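Side-chain contacts in receptor-type adenylate cyclase GRESAG 4.1 (Trypanosoma brucei, PDB 1FX2), which catalyses the conversion of ATP to cyclic AMP and diphosphate through this catalytic domain and could act as a receptor for an unknown ligand: residues V13-T18 and Y154-R159; P31-D36 and W90-L95; Q175-H180 and A225-D230; G200-R205 and V211-L216. All blocks are in the same frame, centred on the assembly; numbering follows the deposited sequence.

From the N terminus, strand 13-20 of the central mixed sheet comes first, and contact 1 closes a long loop by bringing it against strand 154-157 of the small two-stranded sheet. Contact 2 is nested inside that loop: it joins the starts of helices 34-51 and 94-109, on the opposite side of the chain's centre from contact 1, their centres about 30 Å apart. After contact 1 has closed, contact 3 closes a second loop, from strand 176-179 to the C-terminal segment 225-230. Contact 4, the hairpin of strands 196-202 and 211-216, is nested within it. Contacts 3 and 4 touch, because strands 176-179 and 211-216 are neighbours in the central sheet.

Contact 1 of 4, residues V13-T18 and Y154-R159; sequences VTLIFT and YDYYGR
Tyr156 carries most of this contact, its ring reaching across from strand 154-157 to Val13 and Leu15 on strand 13-20. The two strands are not paired: the nearest CA atoms, those of Val13 and Tyr156, are 8.9 Å apart, so the large aromatic side chain bridges the distance. Val13 meets the ring through one methyl, with CG2 4.2 Å from Tyr156 CE2, and the two side chains cross at about a right angle. In Val13, chi1 of -178° puts CG1 opposite the backbone N and CG2 beside that N, and CG2 is the branch that meets the ring. Leu15, two residues on and therefore on the same face of its strand, brings CD2 to 4.4 Å from Tyr156 CG. Both methyls approach the ring obliquely, and the packing is apolar. Branched aliphatic residues suit the buried sheet face here, while tyrosine combines a broad apolar ring with a hydroxyl at its far end. That hydroxyl is satisfied by Pro6 O. Ala67 of strand 63-68 also touches both Leu15 and Tyr156, and helix 159-169 packs on Leu15. The arrangement is a small antiparallel two-stranded sheet laid against one face of the central sheet of a class III adenylyl cyclase catalytic domain.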
loop_
_atom_site.group_PDB
_atom_site.type_symbol
_atom_site.label_atom_id
_atom_site.label_comp_id
_atom_site.label_asym_id
_atom_site.label_seq_id
_atom_site.Cartn_x
_atom_site.Cartn_y
_atom_site.Cartn_z
ATOM N N VAL A 13 18.706 3.187 -2.942
ATOM C CA VAL A 13 19.268 2.235 -1.988
ATOM C C VAL A 13 18.083 1.551 -1.310
ATOM O O VAL A 13 17.124 2.174 -0.959
ATOM C CB VAL A 13 20.091 2.943 -0.913
ATOM C CG1 VAL A 13 20.679 1.899 0.008
ATOM C CG2 VAL A 13 21.288 3.764 -1.573
ATOM N N THR A 14 18.206 0.242 -1.146
ATOM C CA THR A 14 17.175 -0.502 -0.376
ATOM C C THR A 14 17.746 -0.713 1.019
ATOM O O THR A 14 18.901 -1.182 1.137
ATOM C CB THR A 14 16.792 -1.785 -0.993
ATOM O OG1 THR A 14 16.195 -1.507 -2.270
ATOM C CG2 THR A 14 15.726 -2.494 -0.186
ATOM N N LEU A 15 17.044 -0.191 2.047
ATOM C CA LEU A 15 17.495 -0.370 3.447
ATOM C C LEU A 15 16.572 -1.303 4.177
ATOM O O LEU A 15 15.368 -1.280 3.995
ATOM C CB LEU A 15 17.528 0.941 4.205
ATOM C CG LEU A 15 18.499 1.957 3.574
ATOM C CD1 LEU A 15 18.323 3.344 4.223
ATOM C CD2 LEU A 15 19.959 1.429 3.705
ATOM N N ILE A 16 17.208 -2.147 4.993
ATOM C CA ILE A 16 16.469 -3.127 5.836
ATOM C C ILE A 16 16.890 -2.834 7.260
ATOM O O ILE A 16 18.072 -2.699 7.590
ATOM C CB ILE A 16 16.974 -4.510 5.591
ATOM C CG1 ILE A 16 16.912 -4.902 4.085
ATOM C CG2 ILE A 16 16.093 -5.502 6.348
ATOM C CD1 ILE A 16 17.643 -6.238 3.832
ATOM N N PHE A 17 15.910 -2.645 8.150
ATOM C CA PHE A 17 16.153 -2.536 9.588
ATOM C C PHE A 17 15.492 -3.702 10.252
ATOM O O PHE A 17 14.431 -4.168 9.845
ATOM C CB PHE A 17 15.532 -1.218 10.187
ATOM C CG PHE A 17 16.341 -0.013 9.879
ATOM C CD1 PHE A 17 16.234 0.621 8.651
ATOM C CD2 PHE A 17 17.250 0.458 10.801
ATOM C CE1 PHE A 17 17.031 1.744 8.322
ATOM C CE2 PHE A 17 18.051 1.606 10.465
ATOM C CZ PHE A 17 17.919 2.243 9.208
ATOM N N THR A 18 16.166 -4.234 11.282
ATOM C CA THR A 18 15.645 -5.384 12.028
ATOM C C THR A 18 15.805 -5.119 13.505
ATOM O O THR A 18 16.738 -4.427 13.973
ATOM C CB THR A 18 16.364 -6.710 11.705
ATOM O OG1 THR A 18 17.661 -6.721 12.325
ATOM C CG2 THR A 18 16.510 -6.963 10.167
ATOM N N TYR A 154 30.580 2.691 4.753
ATOM C CA TYR A 154 29.605 3.620 4.250
ATOM C C TYR A 154 28.344 3.719 5.098
ATOM O O TYR A 154 27.982 2.782 5.746
ATOM C CB TYR A 154 29.139 3.249 2.827
ATOM C CG TYR A 154 30.195 3.474 1.795
ATOM C CD1 TYR A 154 31.218 2.545 1.634
ATOM C CD2 TYR A 154 30.143 4.601 0.998
ATOM C CE1 TYR A 154 32.216 2.749 0.674
ATOM C CE2 TYR A 154 31.139 4.814 0.032
ATOM C CZ TYR A 154 32.149 3.869 -0.098
ATOM O OH TYR A 154 33.130 4.047 -1.053
ATOM N N ASP A 155 27.758 4.888 5.132
ATOM C CA ASP A 155 26.528 5.157 5.859
ATOM C C ASP A 155 25.545 5.917 5.006
ATOM O O ASP A 155 25.896 6.520 3.964
ATOM C CB ASP A 155 26.804 5.908 7.152
ATOM C CG ASP A 155 25.798 5.528 8.302
ATOM O OD1 ASP A 155 24.606 5.077 8.097
ATOM O OD2 ASP A 155 26.237 5.718 9.458
ATOM N N TYR A 156 24.302 5.930 5.467
ATOM C CA TYR A 156 23.201 6.486 4.709
ATOM C C TYR A 156 22.357 7.356 5.535
ATOM O O TYR A 156 21.946 6.926 6.602
ATOM C CB TYR A 156 22.384 5.308 4.086
ATOM C CG TYR A 156 23.282 4.352 3.304
ATOM C CD1 TYR A 156 24.064 3.346 3.931
ATOM C CD2 TYR A 156 23.483 4.534 1.943
ATOM C CE1 TYR A 156 24.998 2.598 3.258
ATOM C CE2 TYR A 156 24.382 3.789 1.246
ATOM C CZ TYR A 156 25.189 2.803 1.887
ATOM O OH TYR A 156 26.146 2.112 1.244
ATOM N N TYR A 157 22.030 8.535 4.995
ATOM C CA TYR A 157 21.288 9.559 5.708
ATOM C C TYR A 157 20.093 10.115 5.008
ATOM O O TYR A 157 19.974 10.091 3.796
ATOM C CB TYR A 157 22.253 10.758 5.982
ATOM C CG TYR A 157 23.461 10.337 6.776
ATOM C CD1 TYR A 157 24.676 10.059 6.166
ATOM C CD2 TYR A 157 23.373 10.206 8.166
ATOM C CE1 TYR A 157 25.797 9.663 6.934
ATOM C CE2 TYR A 157 24.477 9.825 8.938
ATOM C CZ TYR A 157 25.672 9.566 8.317
ATOM O OH TYR A 157 26.769 9.282 9.100
ATOM N N GLY A 158 19.231 10.747 5.803
ATOM C CA GLY A 158 18.106 11.369 5.191
ATOM C C GLY A 158 16.762 10.707 5.357
ATOM O O GLY A 158 16.556 9.885 6.225
ATOM N N ARG A 159 15.861 11.127 4.502
ATOM C CA ARG A 159 14.524 10.642 4.522
ATOM C C ARG A 159 14.410 9.153 4.287
ATOM O O ARG A 159 13.546 8.523 4.874
ATOM C CB ARG A 159 13.648 11.361 3.476
ATOM C CG ARG A 159 13.394 12.850 3.877
ATOM C CD ARG A 159 12.487 13.643 2.878
ATOM N NE ARG A 159 11.077 13.198 2.900
ATOM C CZ ARG A 159 10.010 13.964 2.632
ATOM N NH1 ARG A 159 10.163 15.248 2.309
ATOM N NH2 ARG A 159 8.781 13.446 2.677
#

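Contact 2 of 4, residues P31-D36 and W90-L95; sequences PDLMPD and WGTNAL
Leu33, in the turn just before helix 34-51, reaches to Thr92 and Ala94 at the beginning of helix 94-109, making this a meeting of two helix N-terminal ends within the class III cyclase catalytic domain. The Leu33 side chain approaches Thr92 tip to tip. Its CD1 methyl does the touching, 3.7 Å from Ala94 CB and 3.9 Å from Thr92 OG1. A long aliphatic chain spans the distance between the backbones, while the small alanine methyl lets it come close. Met34 follows as the first residue of its helix. Bends at chi2 and chi3 bring its sulfur round to the other segment, where SD packs 3.8 Å from Leu95 CD2. Both of these buried side chains also rest on Leu26 of helix 23-29, so helix 23-29 packs against both helix starts. The side chain of Met34 is about 6 Å from that of Asp62, a predicted magnesium ligand. On the second segment Thr92 turns its hydroxyl forward, OG1 lying opposite the backbone N and beside the carbonyl carbon (chi1 -178°). There it caps the helix start: Ala94 N donates to Thr92 OG1 at 2.9 Å, with an N-H...O angle of 163°.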
loop_
_atom_site.group_PDB
_atom_site.type_symbol
_atom_site.label_atom_id
_atom_site.label_comp_id
_atom_site.label_asym_id
_atom_site.label_seq_id
_atom_site.Cartn_x
_atom_site.Cartn_y
_atom_site.Cartn_z
ATOM N N PRO A 31 18.340 -13.771 31.336
ATOM C CA PRO A 31 19.721 -13.246 31.188
ATOM C C PRO A 31 20.795 -14.310 30.921
ATOM O O PRO A 31 21.844 -13.991 30.345
ATOM C CB PRO A 31 19.988 -12.566 32.566
ATOM C CG PRO A 31 19.155 -13.430 33.473
ATOM C CD PRO A 31 17.822 -13.578 32.720
ATOM N N ASP A 32 20.532 -15.558 31.237
ATOM C CA ASP A 32 21.457 -16.632 30.982
ATOM C C ASP A 32 21.234 -17.308 29.600
ATOM O O ASP A 32 22.046 -18.070 29.132
ATOM C CB ASP A 32 21.295 -17.685 32.072
ATOM C CG ASP A 32 21.881 -17.231 33.415
ATOM O OD1 ASP A 32 22.681 -16.265 33.467
ATOM O OD2 ASP A 32 21.543 -17.877 34.425
ATOM N N LEU A 33 20.209 -16.895 28.890
ATOM C CA LEU A 33 19.945 -17.481 27.543
ATOM C C LEU A 33 20.178 -16.421 26.472
ATOM O O LEU A 33 20.589 -16.761 25.385
ATOM C CB LEU A 33 18.458 -17.937 27.379
ATOM C CG LEU A 33 17.827 -18.897 28.364
ATOM C CD1 LEU A 33 16.311 -19.027 28.011
ATOM C CD2 LEU A 33 18.591 -20.207 28.191
ATOM N N MET A 34 19.934 -15.143 26.772
ATOM C CA MET A 34 19.996 -14.145 25.701
ATOM C C MET A 34 21.390 -13.953 25.052
ATOM O O MET A 34 21.491 -13.740 23.851
ATOM C CB MET A 34 19.327 -12.817 26.167
ATOM C CG MET A 34 17.822 -12.866 26.268
ATOM S SD MET A 34 17.011 -13.253 24.672
ATOM C CE MET A 34 17.083 -11.635 23.889
ATOM N N PRO A 35 22.478 -13.956 25.829
ATOM C CA PRO A 35 23.739 -13.797 25.113
ATOM C C PRO A 35 23.952 -14.788 23.992
ATOM O O PRO A 35 24.312 -14.426 22.884
ATOM C CB PRO A 35 24.807 -13.938 26.235
ATOM C CG PRO A 35 24.075 -13.396 27.467
ATOM C CD PRO A 35 22.622 -13.932 27.317
ATOM N N ASP A 36 23.678 -16.072 24.264
ATOM C CA ASP A 36 23.885 -17.064 23.228
ATOM C C ASP A 36 22.789 -16.953 22.122
ATOM O O ASP A 36 23.140 -17.127 20.961
ATOM C CB ASP A 36 23.743 -18.438 23.841
ATOM C CG ASP A 36 24.937 -18.866 24.681
ATOM O OD1 ASP A 36 25.990 -18.249 24.650
ATOM O OD2 ASP A 36 24.801 -19.908 25.360
ATOM N N TRP A 90 16.848 -23.401 18.929
ATOM C CA TRP A 90 17.220 -22.436 19.971
ATOM C C TRP A 90 17.586 -23.097 21.288
ATOM O O TRP A 90 18.045 -22.398 22.208
ATOM C CB TRP A 90 16.049 -21.405 20.183
ATOM C CG TRP A 90 15.775 -20.573 18.956
ATOM C CD1 TRP A 90 14.896 -20.879 17.987
ATOM C CD2 TRP A 90 16.476 -19.407 18.548
ATOM N NE1 TRP A 90 14.986 -19.989 16.959
ATOM C CE2 TRP A 90 15.957 -19.055 17.265
ATOM C CE3 TRP A 90 17.507 -18.643 19.141
ATOM C CZ2 TRP A 90 16.431 -17.948 16.546
ATOM C CZ3 TRP A 90 17.987 -17.540 18.416
ATOM C CH2 TRP A 90 17.446 -17.203 17.140
ATOM N N GLY A 91 17.308 -24.398 21.380
ATOM C CA GLY A 91 17.717 -25.145 22.588
ATOM C C GLY A 91 16.927 -24.799 23.828
ATOM O O GLY A 91 17.315 -25.240 24.910
ATOM N N THR A 92 15.771 -24.154 23.664
ATOM C CA THR A 92 14.923 -23.773 24.765
ATOM C C THR A 92 13.527 -23.447 24.254
ATOM O O THR A 92 13.406 -22.954 23.124
ATOM C CB THR A 92 15.493 -22.500 25.531
ATOM O OG1 THR A 92 14.636 -22.217 26.631
ATOM C CG2 THR A 92 15.497 -21.248 24.601
ATOM N N ASN A 93 12.499 -23.626 25.101
ATOM C CA ASN A 93 11.129 -23.165 24.750
ATOM C C ASN A 93 10.855 -21.934 25.568
ATOM O O ASN A 93 9.760 -21.360 25.450
ATOM C CB ASN A 93 10.040 -24.186 25.128
ATOM C CG ASN A 93 10.140 -25.466 24.340
ATOM O OD1 ASN A 93 10.348 -25.459 23.136
ATOM N ND2 ASN A 93 10.049 -26.580 25.056
ATOM N N ALA A 94 11.849 -21.448 26.334
ATOM C CA ALA A 94 11.558 -20.326 27.238
ATOM C C ALA A 94 11.193 -19.001 26.543
ATOM O O ALA A 94 10.417 -18.212 27.046
ATOM C CB ALA A 94 12.714 -20.058 28.164
ATOM N N LEU A 95 11.829 -18.757 25.439
ATOM C CA LEU A 95 11.543 -17.538 24.696
ATOM C C LEU A 95 10.122 -17.568 24.072
ATOM O O LEU A 95 9.357 -16.578 24.201
ATOM C CB LEU A 95 12.680 -17.537 23.679
ATOM C CG LEU A 95 13.962 -16.957 24.270
ATOM C CD1 LEU A 95 15.188 -17.585 23.656
ATOM C CD2 LEU A 95 14.025 -15.479 24.166
#

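Contact 3 of 4, residues Q175-H180 and A225-D230; sequences QVLMTH and AALRLD. With SO4 (sulfate ion), chain B.
Gln175 and Leu227 have the closest CA atoms here, 9.7 Å apart, with the first segment running into strand 176-179 and the second an irregular tail in which Arg228 centres an inverse gamma turn. Across that distance the Leu227 side chain does most of the work. Its CD2 methyl sits 3.6 Å from Gln175 OE1 and also packs near NE2 of the same amide, the two side chains crossing at about a right angle. The same methyl meets Leu177 CD1 at 3.9 Å, tip to tip. Leucines suit this buried apolar junction. The extended glutamine can be buried here because both ends of its amide find polar partners: OE1 accepts from Asn172 N, and NE2 donates a hydrogen bond to a water 3.1 Å away, which in turn donates to Ala225 O. The water ties the tail to the residue that leads into the strand; no direct hydrogen bond joins the two segments. Beyond Leu227, Arg228 points its guanidinium to a sulfate, probably from the crystallisation liquor. The sulfate sulfur lies at the guanidinium edge, in its plane, and NH1 donates to both O3 and O4 at 3.0 Å. The sulfate is also hydrogen-bonded to Ser22 N and Arg135 NH1. Leu227 and Leu229 also pack on Val202 of strand 196-202. The arrangement is that of a C-terminal tail laid over a face of the central sheet of the cyclase catalytic domain.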
loop_
_atom_site.group_PDB
_atom_site.type_symbol
_atom_site.label_atom_id
_atom_site.label_comp_id
_atom_site.label_asym_id
_atom_site.label_seq_id
_atom_site.Cartn_x
_atom_site.Cartn_y
_atom_site.Cartn_z
ATOM N N GLN A 175 7.130 -10.359 11.526
ATOM C CA GLN A 175 6.483 -9.691 10.397
ATOM C C GLN A 175 7.528 -8.845 9.655
ATOM O O GLN A 175 8.425 -8.246 10.253
ATOM C CB GLN A 175 5.413 -8.739 11.014
ATOM C CG GLN A 175 4.413 -8.171 9.929
ATOM C CD GLN A 175 3.312 -7.406 10.594
ATOM O OE1 GLN A 175 3.500 -6.800 11.624
ATOM N NE2 GLN A 175 2.140 -7.353 9.956
ATOM N N VAL A 176 7.382 -8.841 8.325
ATOM C CA VAL A 176 8.240 -8.039 7.442
ATOM C C VAL A 176 7.336 -7.075 6.691
ATOM O O VAL A 176 6.371 -7.485 6.022
ATOM C CB VAL A 176 8.951 -8.941 6.380
ATOM C CG1 VAL A 176 9.799 -8.043 5.411
ATOM C CG2 VAL A 176 9.891 -9.974 7.136
ATOM N N LEU A 177 7.582 -5.766 6.886
ATOM C CA LEU A 177 6.841 -4.737 6.150
ATOM C C LEU A 177 7.728 -4.083 5.123
ATOM O O LEU A 177 8.938 -3.859 5.358
ATOM C CB LEU A 177 6.421 -3.621 7.126
ATOM C CG LEU A 177 5.442 -4.128 8.219
ATOM C CD1 LEU A 177 5.054 -2.896 9.142
ATOM C CD2 LEU A 177 4.174 -4.805 7.678
ATOM N N MET A 178 7.142 -3.794 3.976
ATOM C CA MET A 178 7.835 -3.086 2.907
ATOM C C MET A 178 6.982 -1.874 2.549
ATOM O O MET A 178 5.736 -1.978 2.468
ATOM C CB MET A 178 7.954 -3.966 1.639
ATOM C CG MET A 178 8.632 -5.372 1.739
ATOM S SD MET A 178 8.269 -6.354 0.198
ATOM C CE MET A 178 8.177 -5.128 -0.671
ATOM N N THR A 179 7.611 -0.749 2.269
ATOM C CA THR A 179 6.800 0.378 1.783
ATOM C C THR A 179 6.401 0.091 0.342
ATOM O O THR A 179 7.004 -0.743 -0.352
ATOM C CB THR A 179 7.653 1.692 1.768
ATOM O OG1 THR A 179 8.815 1.418 0.935
ATOM C CG2 THR A 179 8.130 2.018 3.211
ATOM N N HIS A 180 5.436 0.835 -0.142
ATOM C CA HIS A 180 5.105 0.686 -1.550
ATOM C C HIS A 180 6.291 1.021 -2.417
ATOM O O HIS A 180 6.435 0.442 -3.472
ATOM C CB HIS A 180 3.901 1.602 -1.876
ATOM C CG HIS A 180 3.412 1.453 -3.287
ATOM N ND1 HIS A 180 3.718 2.315 -4.312
ATOM C CD2 HIS A 180 2.655 0.464 -3.820
ATOM C CE1 HIS A 180 3.161 1.857 -5.431
ATOM N NE2 HIS A 180 2.514 0.744 -5.148
ATOM N N ALA A 225 -1.162 -9.411 14.885
ATOM C CA ALA A 225 -2.029 -8.387 15.451
ATOM C C ALA A 225 -1.890 -7.097 14.627
ATOM O O ALA A 225 -1.099 -6.995 13.717
ATOM C CB ALA A 225 -1.501 -8.100 16.838
ATOM N N ALA A 226 -2.576 -6.046 15.053
ATOM C CA ALA A 226 -2.456 -4.779 14.417
ATOM C C ALA A 226 -1.021 -4.287 14.502
ATOM O O ALA A 226 -0.184 -4.658 15.384
ATOM C CB ALA A 226 -3.438 -3.805 15.149
ATOM N N LEU A 227 -0.720 -3.347 13.608
ATOM C CA LEU A 227 0.604 -2.706 13.598
ATOM C C LEU A 227 0.831 -1.987 14.943
ATOM O O LEU A 227 -0.135 -1.533 15.602
ATOM C CB LEU A 227 0.754 -1.756 12.432
ATOM C CG LEU A 227 0.730 -2.492 11.122
ATOM C CD1 LEU A 227 1.045 -1.467 9.975
ATOM C CD2 LEU A 227 1.780 -3.663 11.088
ATOM N N ARG A 228 2.095 -1.890 15.355
ATOM C CA ARG A 228 2.400 -1.272 16.637
ATOM C C ARG A 228 2.639 0.221 16.418
ATOM O O ARG A 228 3.746 0.684 16.454
ATOM C CB ARG A 228 3.656 -1.927 17.225
ATOM C CG ARG A 228 3.596 -3.454 17.224
ATOM C CD ARG A 228 4.875 -4.126 17.780
ATOM N NE ARG A 228 4.785 -4.530 19.185
ATOM C CZ ARG A 228 5.810 -4.459 20.038
ATOM N NH1 ARG A 228 6.982 -3.963 19.633
ATOM N NH2 ARG A 228 5.697 -4.999 21.252
ATOM N N LEU A 229 1.564 0.983 16.356
ATOM C CA LEU A 229 1.698 2.413 16.121
ATOM C C LEU A 229 2.431 3.090 17.284
ATOM O O LEU A 229 3.069 4.134 17.101
ATOM C CB LEU A 229 0.344 3.023 15.791
ATOM C CG LEU A 229 -0.268 2.271 14.595
ATOM C CD1 LEU A 229 -1.618 2.896 14.248
ATOM C CD2 LEU A 229 0.663 2.218 13.346
ATOM N N ASP A 230 2.382 2.452 18.452
ATOM C CA ASP A 230 3.125 2.889 19.629
ATOM C C ASP A 230 4.510 2.240 19.334
ATOM O O ASP A 230 4.655 1.011 19.341
ATOM C CB ASP A 230 2.470 2.286 20.885
ATOM C CG ASP A 230 3.285 2.518 22.152
ATOM O OD1 ASP A 230 3.962 3.572 22.242
ATOM O OD2 ASP A 230 3.258 1.646 23.056
HETATM S S SO4 B . 10.006 -3.396 21.609
HETATM O O1 SO4 B . 9.931 -3.594 23.036
HETATM O O2 SO4 B . 11.310 -2.896 21.163
HETATM O O3 SO4 B . 9.644 -4.613 20.931
HETATM O O4 SO4 B . 8.977 -2.381 21.263
HETATM O O HOH W 1 -0.601 -6.496 11.041
#

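Contact 4 of 4, residues G200-R205 and V211-L216; sequences GDVALR and VKMYQL
The carboxylate of Asp201 has the aliphatic chain of Lys212 lying over one of its faces, the two side chains running side by side and pointing the same way. Lys212 CE comes within 3.2 Å of Asp201 OD2, yet NZ stays 4.0 Å from that oxygen, beyond a salt bridge, although the opposite charges probably still attract. The Lys212 chain is bent at chi2, and its ammonium is engaged by Asn217 O of the second subunit. On the same side Tyr214 turns its ring to Leu83 of that subunit, so the face carrying Asp201, Lys212 and Tyr214 packs against the second subunit.

The other face is apolar. Val202 crosses Met213 at about a right angle, CG2 touching Met213 CG at 3.7 Å. Leu204 brings CD1 equally close to Val211 CG2, at 3.7 Å, and reaches toward Met213 CE. Beta-branched valines fit the extended backbone, while the longer leucine and the flexible methionine reach helix 159-169, Leu204 and Val211 meeting Met163 and Met213 meeting Thr167.

Between the faces, Val202 and Val211 form an antiparallel hydrogen-bonded pair: Val202 N donates to Val211 O, and Val211 N to Val202 O, each at 2.8 Å. A further bond from Met213 N to Gly200 O is less certain. At the backbone angles of Gly200 (phi 88°, psi -127°) a CB would collide with the carbonyl O of the residue before, so glycine suits the place. Together this is an antiparallel beta hairpin forming one margin, within this chain, of the central sheet of the class III cyclase catalytic domain.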
loop_
_atom_site.group_PDB
_atom_site.type_symbol
_atom_site.label_atom_id
_atom_site.label_comp_id
_atom_site.label_asym_id
_atom_site.label_seq_id
_atom_site.Cartn_x
_atom_site.Cartn_y
_atom_site.Cartn_z
ATOM N N GLY A 200 -2.747 -1.116 3.565
ATOM C CA GLY A 200 -3.309 0.260 3.443
ATOM C C GLY A 200 -2.288 1.395 3.533
ATOM O O GLY A 200 -1.228 1.325 2.899
ATOM N N ASP A 201 -2.522 2.355 4.431
ATOM C CA ASP A 201 -1.555 3.462 4.722
ATOM C C ASP A 201 -1.496 3.703 6.200
ATOM O O ASP A 201 -2.516 3.698 6.885
ATOM C CB ASP A 201 -1.761 4.835 4.061
ATOM C CG ASP A 201 -2.875 4.904 3.056
ATOM O OD1 ASP A 201 -3.492 3.863 2.735
ATOM O OD2 ASP A 201 -3.128 6.056 2.580
ATOM N N VAL A 202 -0.297 3.984 6.683
ATOM C CA VAL A 202 -0.019 4.176 8.083
ATOM C C VAL A 202 0.651 5.531 8.313
ATOM O O VAL A 202 1.621 5.902 7.624
ATOM C CB VAL A 202 0.967 3.042 8.621
ATOM C CG1 VAL A 202 1.216 3.216 10.067
ATOM C CG2 VAL A 202 0.416 1.653 8.322
ATOM N N ALA A 203 0.075 6.338 9.221
ATOM C CA ALA A 203 0.721 7.583 9.574
ATOM C C ALA A 203 1.884 7.238 10.496
ATOM O O ALA A 203 1.682 6.592 11.496
ATOM C CB ALA A 203 -0.266 8.508 10.327
ATOM N N LEU A 204 3.071 7.680 10.115
ATOM C CA LEU A 204 4.323 7.452 10.847
ATOM C C LEU A 204 4.796 8.779 11.446
ATOM O O LEU A 204 4.893 9.804 10.760
ATOM C CB LEU A 204 5.451 6.948 9.915
ATOM C CG LEU A 204 5.283 5.608 9.162
ATOM C CD1 LEU A 204 6.411 5.338 8.175
ATOM C CD2 LEU A 204 5.170 4.486 10.106
ATOM N N ARG A 205 5.221 8.724 12.708
ATOM C CA ARG A 205 5.728 9.917 13.370
ATOM C C ARG A 205 6.941 10.463 12.633
ATOM O O ARG A 205 7.807 9.717 12.205
ATOM C CB ARG A 205 6.068 9.602 14.838
ATOM C CG ARG A 205 4.810 9.420 15.729
ATOM N N VAL A 211 2.107 6.354 4.884
ATOM C CA VAL A 211 2.868 5.440 4.046
ATOM C C VAL A 211 2.072 4.161 3.815
ATOM O O VAL A 211 1.641 3.523 4.756
ATOM C CB VAL A 211 4.211 5.091 4.755
ATOM C CG1 VAL A 211 5.013 4.057 3.926
ATOM C CG2 VAL A 211 5.045 6.387 4.858
ATOM N N LYS A 212 1.952 3.770 2.536
ATOM C CA LYS A 212 1.213 2.553 2.174
ATOM C C LYS A 212 2.200 1.380 2.448
ATOM O O LYS A 212 3.313 1.417 1.875
ATOM C CB LYS A 212 0.843 2.607 0.692
ATOM C CG LYS A 212 -0.381 3.480 0.371
ATOM C CD LYS A 212 -0.011 4.916 -0.042
ATOM C CE LYS A 212 -1.247 5.836 -0.025
ATOM N NZ LYS A 212 -0.837 7.204 -0.504
ATOM N N MET A 213 1.782 0.461 3.313
ATOM C CA MET A 213 2.576 -0.669 3.769
ATOM C C MET A 213 2.131 -1.963 3.170
ATOM O O MET A 213 0.922 -2.181 2.948
ATOM C CB MET A 213 2.455 -0.855 5.278
ATOM C CG MET A 213 2.956 0.207 6.079
ATOM S SD MET A 213 4.709 0.326 5.759
ATOM C CE MET A 213 4.895 1.784 6.828
ATOM N N TYR A 214 3.096 -2.846 2.890
ATOM C CA TYR A 214 2.822 -4.150 2.400
ATOM C C TYR A 214 3.490 -5.153 3.326
ATOM O O TYR A 214 4.671 -5.011 3.637
ATOM C CB TYR A 214 3.370 -4.295 0.969
ATOM C CG TYR A 214 2.544 -3.536 -0.025
ATOM C CD1 TYR A 214 2.674 -2.152 -0.131
ATOM C CD2 TYR A 214 1.508 -4.172 -0.688
ATOM C CE1 TYR A 214 1.744 -1.415 -0.866
ATOM C CE2 TYR A 214 0.595 -3.428 -1.455
ATOM C CZ TYR A 214 0.755 -2.073 -1.486
ATOM O OH TYR A 214 -0.175 -1.357 -2.258
ATOM N N GLN A 215 2.748 -6.180 3.675
ATOM C CA GLN A 215 3.293 -7.267 4.499
ATOM C C GLN A 215 3.850 -8.289 3.554
ATOM O O GLN A 215 3.113 -8.834 2.701
ATOM C CB GLN A 215 2.149 -7.812 5.343
ATOM C CG GLN A 215 2.501 -9.136 6.060
ATOM C CD GLN A 215 1.327 -9.628 6.839
ATOM O OE1 GLN A 215 0.657 -10.656 6.468
ATOM N NE2 GLN A 215 0.932 -8.867 7.802
ATOM N N LEU A 216 5.123 -8.625 3.742
ATOM C CA LEU A 216 5.723 -9.730 2.941
ATOM C C LEU A 216 5.412 -11.002 3.622
ATOM O O LEU A 216 5.895 -11.232 4.767
ATOM C CB LEU A 216 7.273 -9.489 2.828
ATOM C CG LEU A 216 8.030 -10.639 2.141
ATOM C CD1 LEU A 216 7.754 -10.499 0.619
ATOM C CD2 LEU A 216 9.504 -10.367 2.320
#